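Local coordinates for protein transcriptional regulator, GntR family (Thermotoga maritima, PDB 3SXM) that probably binds specific DNA sequences as a GntR-family transcription factor, this part being its metal-binding FCD domain, here without metal, at residues Leu92-Leu106 / Lys121-Thr133. The protein carries 3 engineered substitutions. Residues are numbered along the deposited sequence; the frame is centred on the assembly and turned at random. Where two conformers were deposited one is given.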
loop_
_atom_site.group_PDB
_atom_site.type_symbol
_atom_site.label_atom_id
_atom_site.label_comp_id
_atom_site.label_asym_id
_atom_site.label_seq_id
_atom_site.Cartn_x
_atom_site.Cartn_y
_atom_site.Cartn_z
ATOM N N LEU A 92 20.295 10.761 -1.214
ATOM C CA LEU A 92 20.279 12.199 -0.961
ATOM C C LEU A 92 20.935 12.528 0.308
ATOM O O LEU A 92 21.435 13.649 0.459
ATOM C CB LEU A 92 18.850 12.757 -0.904
ATOM C CG LEU A 92 18.145 12.760 -2.247
ATOM C CD1 LEU A 92 16.662 13.209 -2.047
ATOM C CD2 LEU A 92 18.845 13.622 -3.308
ATOM N N ASN A 93 20.972 11.615 1.254
ATOM C CA ASN A 93 21.523 11.899 2.563
ATOM C C ASN A 93 22.118 10.647 3.150
ATOM O O ASN A 93 21.482 9.680 3.221
ATOM C CB ASN A 93 20.431 12.436 3.466
ATOM C CG ASN A 93 20.947 12.893 4.822
ATOM O OD1 ASN A 93 20.482 12.459 5.842
ATOM N ND2 ASN A 93 21.867 13.782 4.812
ATOM N N GLU A 94 23.362 10.712 3.588
ATOM C CA GLU A 94 24.079 9.566 4.145
ATOM C C GLU A 94 23.889 9.374 5.635
ATOM O O GLU A 94 24.332 10.207 6.426
ATOM C CB GLU A 94 25.572 9.854 3.953
ATOM C CG GLU A 94 26.517 8.822 4.505
ATOM C CD GLU A 94 26.844 9.016 5.973
ATOM O OE1 GLU A 94 27.485 10.044 6.326
ATOM O OE2 GLU A 94 26.513 8.109 6.773
ATOM N N ARG A 95 23.233 8.282 6.008
ATOM C CA ARG A 95 22.952 8.010 7.412
ATOM C C ARG A 95 23.467 6.669 7.895
ATOM O O ARG A 95 22.883 6.103 8.827
ATOM C CB ARG A 95 21.437 8.203 7.469
ATOM C CG ARG A 95 20.877 8.430 8.786
ATOM C CD ARG A 95 19.391 8.736 8.615
ATOM N NE ARG A 95 18.794 8.792 9.923
ATOM C CZ ARG A 95 18.109 7.790 10.474
ATOM N NH1 ARG A 95 17.994 6.620 9.845
ATOM N NH2 ARG A 95 17.582 8.000 11.659
ATOM N N TYR A 96 24.473 6.098 7.250
ATOM C CA TYR A 96 24.800 4.669 7.436
ATOM C C TYR A 96 24.747 4.067 8.841
ATOM O O TYR A 96 24.099 3.042 9.098
ATOM C CB TYR A 96 26.186 4.392 6.805
ATOM C CG TYR A 96 26.358 4.854 5.389
ATOM C CD1 TYR A 96 25.396 4.637 4.430
ATOM C CD2 TYR A 96 27.491 5.528 5.010
ATOM C CE1 TYR A 96 25.544 5.065 3.127
ATOM C CE2 TYR A 96 27.661 5.978 3.700
ATOM C CZ TYR A 96 26.677 5.742 2.761
ATOM O OH TYR A 96 26.807 6.185 1.455
ATOM N N VAL A 97 25.419 4.704 9.777
ATOM C CA VAL A 97 25.521 4.138 11.105
ATOM C C VAL A 97 24.167 4.027 11.746
ATOM O O VAL A 97 23.833 2.991 12.329
ATOM C CB VAL A 97 26.467 4.984 11.944
ATOM C CG1 VAL A 97 26.356 4.626 13.443
ATOM C CG2 VAL A 97 27.874 4.756 11.444
ATOM N N VAL A 98 23.406 5.105 11.692
ATOM C CA VAL A 98 22.135 5.132 12.356
ATOM C C VAL A 98 21.108 4.241 11.638
ATOM O O VAL A 98 20.349 3.539 12.303
ATOM C CB VAL A 98 21.622 6.560 12.547
ATOM C CG1 VAL A 98 20.223 6.541 13.177
ATOM C CG2 VAL A 98 22.570 7.347 13.410
ATOM N N SER A 99 21.100 4.217 10.301
ATOM C CA SER A 99 20.152 3.325 9.605
ATOM C C SER A 99 20.525 1.868 9.851
ATOM O O SER A 99 19.612 1.003 10.010
ATOM C CB SER A 99 20.110 3.659 8.120
ATOM O OG SER A 99 19.388 4.866 7.957
ATOM N N ASN A 100 21.795 1.585 9.960
ATOM C CA ASN A 100 22.198 0.229 10.199
ATOM C C ASN A 100 21.738 -0.222 11.585
ATOM O O ASN A 100 21.299 -1.354 11.783
ATOM C CB ASN A 100 23.684 0.098 10.034
ATOM C CG ASN A 100 24.140 -1.261 10.293
ATOM O OD1 ASN A 100 23.883 -2.160 9.503
ATOM N ND2 ASN A 100 24.802 -1.451 11.424
ATOM N N ARG A 101 21.832 0.672 12.553
ATOM C CA ARG A 101 21.391 0.369 13.893
ATOM C C ARG A 101 19.877 0.123 13.926
ATOM O O ARG A 101 19.407 -0.806 14.573
ATOM C CB ARG A 101 21.777 1.505 14.813
ATOM C CG ARG A 101 21.749 1.155 16.247
ATOM C CD ARG A 101 21.972 2.404 17.052
ATOM N NE ARG A 101 23.375 2.744 17.220
ATOM C CZ ARG A 101 23.871 3.967 17.070
ATOM N NH1 ARG A 101 23.067 4.963 16.722
ATOM N NH2 ARG A 101 25.159 4.191 17.261
ATOM N N GLU A 102 19.118 0.964 13.236
ATOM C CA GLU A 102 17.654 0.800 13.158
ATOM C C GLU A 102 17.293 -0.534 12.519
ATOM O O GLU A 102 16.380 -1.217 12.982
ATOM C CB GLU A 102 17.013 1.970 12.411
ATOM C CG GLU A 102 17.074 3.299 13.194
ATOM C CD GLU A 102 16.735 4.540 12.334
ATOM O OE1 GLU A 102 16.657 4.416 11.078
ATOM O OE2 GLU A 102 16.599 5.606 12.993
ATOM N N HIS A 103 18.025 -0.895 11.473
ATOM C CA HIS A 103 17.789 -2.178 10.793
ATOM C C HIS A 103 18.120 -3.351 11.677
ATOM O O HIS A 103 17.365 -4.347 11.734
ATOM C CB HIS A 103 18.604 -2.298 9.534
ATOM C CG HIS A 103 18.064 -1.485 8.428
ATOM N ND1 HIS A 103 18.846 -1.002 7.401
ATOM C CD2 HIS A 103 16.812 -1.024 8.205
ATOM C CE1 HIS A 103 18.086 -0.292 6.583
ATOM N NE2 HIS A 103 16.838 -0.322 7.033
ATOM N N LYS A 104 19.242 -3.278 12.366
ATOM C CA LYS A 104 19.580 -4.344 13.281
ATOM C C LYS A 104 18.466 -4.594 14.277
ATOM O O LYS A 104 18.113 -5.763 14.543
ATOM C CB LYS A 104 20.878 -3.994 14.037
ATOM C CG LYS A 104 21.327 -5.092 14.982
ATOM C CD LYS A 104 22.562 -4.756 15.809
ATOM C CE LYS A 104 22.757 -5.863 16.880
ATOM N NZ LYS A 104 23.877 -5.616 17.794
ATOM N N GLU A 105 17.936 -3.534 14.884
ATOM C CA GLU A 105 16.901 -3.633 15.880
ATOM C C GLU A 105 15.559 -4.055 15.298
ATOM O O GLU A 105 14.851 -4.869 15.930
ATOM C CB GLU A 105 16.849 -2.331 16.691
ATOM C CG GLU A 105 18.140 -2.214 17.534
ATOM C CD GLU A 105 18.286 -0.939 18.303
ATOM O OE1 GLU A 105 17.675 0.095 17.962
ATOM O OE2 GLU A 105 19.081 -1.009 19.269
ATOM N N LEU A 106 15.264 -3.567 14.113
ATOM C CA LEU A 106 14.045 -4.024 13.411
ATOM C C LEU A 106 14.111 -5.538 13.219
ATOM O O LEU A 106 13.138 -6.272 13.469
ATOM C CB LEU A 106 13.945 -3.306 12.076
ATOM C CG LEU A 106 12.886 -3.787 11.076
ATOM C CD1 LEU A 106 11.511 -3.736 11.664
ATOM C CD2 LEU A 106 12.951 -2.949 9.850
ATOM N N LYS A 121 9.009 -0.010 14.439
ATOM C CA LYS A 121 10.399 0.319 14.099
ATOM C C LYS A 121 10.568 0.625 12.607
ATOM O O LYS A 121 11.348 1.507 12.245
ATOM C CB LYS A 121 11.363 -0.811 14.504
ATOM C CG LYS A 121 12.847 -0.459 14.456
ATOM C CD LYS A 121 13.173 0.603 15.577
ATOM C CE LYS A 121 14.616 0.913 15.733
ATOM N NZ LYS A 121 14.719 2.038 16.750
ATOM N N LEU A 122 9.868 -0.102 11.751
ATOM C CA LEU A 122 9.909 0.151 10.337
ATOM C C LEU A 122 9.379 1.581 10.044
ATOM O O LEU A 122 9.995 2.334 9.284
ATOM C CB LEU A 122 9.151 -0.952 9.575
ATOM C CG LEU A 122 9.013 -0.681 8.063
ATOM C CD1 LEU A 122 10.339 -0.517 7.389
ATOM C CD2 LEU A 122 8.267 -1.808 7.363
ATOM N N LYS A 123 8.242 1.939 10.621
ATOM C CA LYS A 123 7.632 3.267 10.433
ATOM C C LYS A 123 8.602 4.319 10.964
ATOM O O LYS A 123 8.826 5.319 10.308
ATOM C CB LYS A 123 6.296 3.393 11.151
ATOM C CG LYS A 123 5.180 2.589 10.492
ATOM C CD LYS A 123 3.905 2.720 11.313
ATOM C CE LYS A 123 2.789 1.952 10.670
ATOM N NZ LYS A 123 1.531 1.890 11.492
ATOM N N GLU A 124 9.161 4.089 12.135
ATOM C CA GLU A 124 10.116 5.045 12.719
ATOM C C GLU A 124 11.309 5.235 11.814
ATOM O O GLU A 124 11.769 6.367 11.606
ATOM C CB GLU A 124 10.590 4.560 14.101
ATOM C CG GLU A 124 9.508 4.567 15.152
ATOM C CD GLU A 124 9.925 3.775 16.409
ATOM O OE1 GLU A 124 11.127 3.379 16.498
ATOM O OE2 GLU A 124 9.045 3.569 17.297
ATOM N N HIS A 125 11.846 4.133 11.275
ATOM C CA HIS A 125 12.980 4.204 10.393
ATOM C C HIS A 125 12.682 5.077 9.184
ATOM O O HIS A 125 13.466 5.974 8.808
ATOM C CB HIS A 125 13.385 2.799 9.945
ATOM C CG HIS A 125 14.294 2.780 8.772
ATOM N ND1 HIS A 125 15.622 3.156 8.872
ATOM C CD2 HIS A 125 14.069 2.535 7.463
ATOM C CE1 HIS A 125 16.179 3.093 7.683
ATOM N NE2 HIS A 125 15.262 2.730 6.806
ATOM N N LEU A 126 11.547 4.832 8.541
ATOM C CA LEU A 126 11.240 5.549 7.330
ATOM C C LEU A 126 10.932 7.008 7.624
ATOM O O LEU A 126 11.371 7.875 6.844
ATOM C CB LEU A 126 10.064 4.822 6.609
ATOM C CG LEU A 126 10.429 3.441 6.025
ATOM C CD1 LEU A 126 9.184 2.708 5.544
ATOM C CD2 LEU A 126 11.457 3.567 4.866
ATOM N N LYS A 127 10.233 7.310 8.711
ATOM C CA LYS A 127 9.947 8.697 9.081
ATOM C C LYS A 127 11.227 9.422 9.482
ATOM O O LYS A 127 11.362 10.611 9.224
ATOM C CB LYS A 127 8.865 8.835 10.127
ATOM C CG LYS A 127 7.549 8.271 9.611
ATOM C CD LYS A 127 6.328 8.965 10.111
ATOM C CE LYS A 127 5.087 8.170 9.738
ATOM N NZ LYS A 127 3.785 8.903 9.841
ATOM N N ASN A 128 12.156 8.696 10.087
ATOM C CA ASN A 128 13.437 9.301 10.519
ATOM C C ASN A 128 14.280 9.620 9.313
ATOM O O ASN A 128 14.863 10.729 9.256
ATOM C CB ASN A 128 14.212 8.334 11.434
ATOM C CG ASN A 128 13.668 8.274 12.868
ATOM O OD1 ASN A 128 12.853 9.085 13.289
ATOM N ND2 ASN A 128 14.173 7.317 13.632
ATOM N N VAL A 129 14.373 8.697 8.358
ATOM C CA VAL A 129 15.052 8.919 7.086
ATOM C C VAL A 129 14.459 10.151 6.393
ATOM O O VAL A 129 15.178 11.059 5.964
ATOM C CB VAL A 129 14.989 7.663 6.232
ATOM C CG1 VAL A 129 15.287 7.932 4.798
ATOM C CG2 VAL A 129 15.904 6.602 6.832
ATOM N N GLU A 130 13.147 10.199 6.312
ATOM C CA GLU A 130 12.437 11.298 5.689
ATOM C C GLU A 130 12.833 12.620 6.337
ATOM O O GLU A 130 13.198 13.569 5.626
ATOM C CB GLU A 130 10.927 11.080 5.798
ATOM C CG GLU A 130 10.087 12.165 5.187
ATOM C CD GLU A 130 8.625 11.858 5.330
ATOM O OE1 GLU A 130 8.206 11.364 6.402
ATOM O OE2 GLU A 130 7.907 12.026 4.345
ATOM N N ALA A 131 12.724 12.692 7.648
ATOM C CA ALA A 131 12.953 13.929 8.362
ATOM C C ALA A 131 14.379 14.403 8.140
ATOM O O ALA A 131 14.619 15.615 7.960
ATOM C CB ALA A 131 12.631 13.752 9.851
ATOM N N GLU A 132 15.332 13.483 8.190
ATOM C CA GLU A 132 16.724 13.881 8.074
ATOM C C GLU A 132 17.046 14.290 6.653
ATOM O O GLU A 132 17.848 15.202 6.420
ATOM C CB GLU A 132 17.631 12.718 8.502
ATOM C CG GLU A 132 17.649 12.410 9.916
ATOM C CD GLU A 132 19.051 12.591 10.482
ATOM O OE1 GLU A 132 19.168 12.988 11.658
ATOM O OE2 GLU A 132 20.034 12.355 9.741
ATOM N N THR A 133 16.423 13.666 5.658
ATOM C CA THR A 133 16.638 14.037 4.295
ATOM C C THR A 133 16.089 15.441 4.043
ATOM O O THR A 133 16.767 16.283 3.445
ATOM C CB THR A 133 15.962 12.979 3.361
ATOM O OG1 THR A 133 16.567 11.709 3.619
ATOM C CG2 THR A 133 16.151 13.297 1.907
HETATM O O HOH W 1 18.318 10.503 5.848
HETATM O O HOH W 2 17.314 10.757 13.104
HETATM O O HOH W 3 15.573 0.952 19.247
HETATM O O HOH W 4 17.529 2.117 16.250
#
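A polar, antiparallel helix-helix contact joins the last two long helices of the all-helical FCD domain: Glu102, on 96-106, meets His125 and Asn128 on 121-133, the axes of these helical segments approaching to 9.9 Å, their N-to-C directions 168° apart. Glutamate suits this buried place because its two carboxylate oxygens can accept four N-H donors and its charge answers Arg95. His125 ND1 donates to Glu102 OE1 over 2.7 Å, nearly along the C-O axis, with the imidazole plane almost perpendicular (88°) to the carboxylate. Asn128 ND2 reaches Glu102 OE2 at 3.0 Å from above the carboxylate plane. Arg95, the N-cap residue, grips the same group end-on in a salt bridge: NH1 bonds OE1 and NH2 bonds OE2, each from the face opposite the partner on the other helix. Its chain, extended with CG anti to the backbone N (chi1 -161°), carries the guanidinium toward a residue two helical turns on, while Ser99 OG accepts from NH1 and the CB of Asn128 packs 3.4 Å from Arg95 NH2. Glu132 adds a long salt bridge to Arg95 NE and shares a water with NH2.

His125 and His103 carry this network to the metal site of the FCD domain, where in another structure of the protein they bind zinc with Asp59 and His63. In this metal-free form His103 NE2 lies over one face of the His125 ring, 3.4 Å from His125 NE2, and hydrogen-bonds to His63. The ND1 bond helps to fix the His125 ring, consistent with Glu102 being a second-shell residue that orients a zinc ligand. A glutamine here would probably leave Arg95 without its close ionic mate and set an NH2 against two N-H donors. Farther along, Leu106 CB rests on Lys121 CG at 3.9 Å, while two waters link the lysine's NZ to Glu105 OE1.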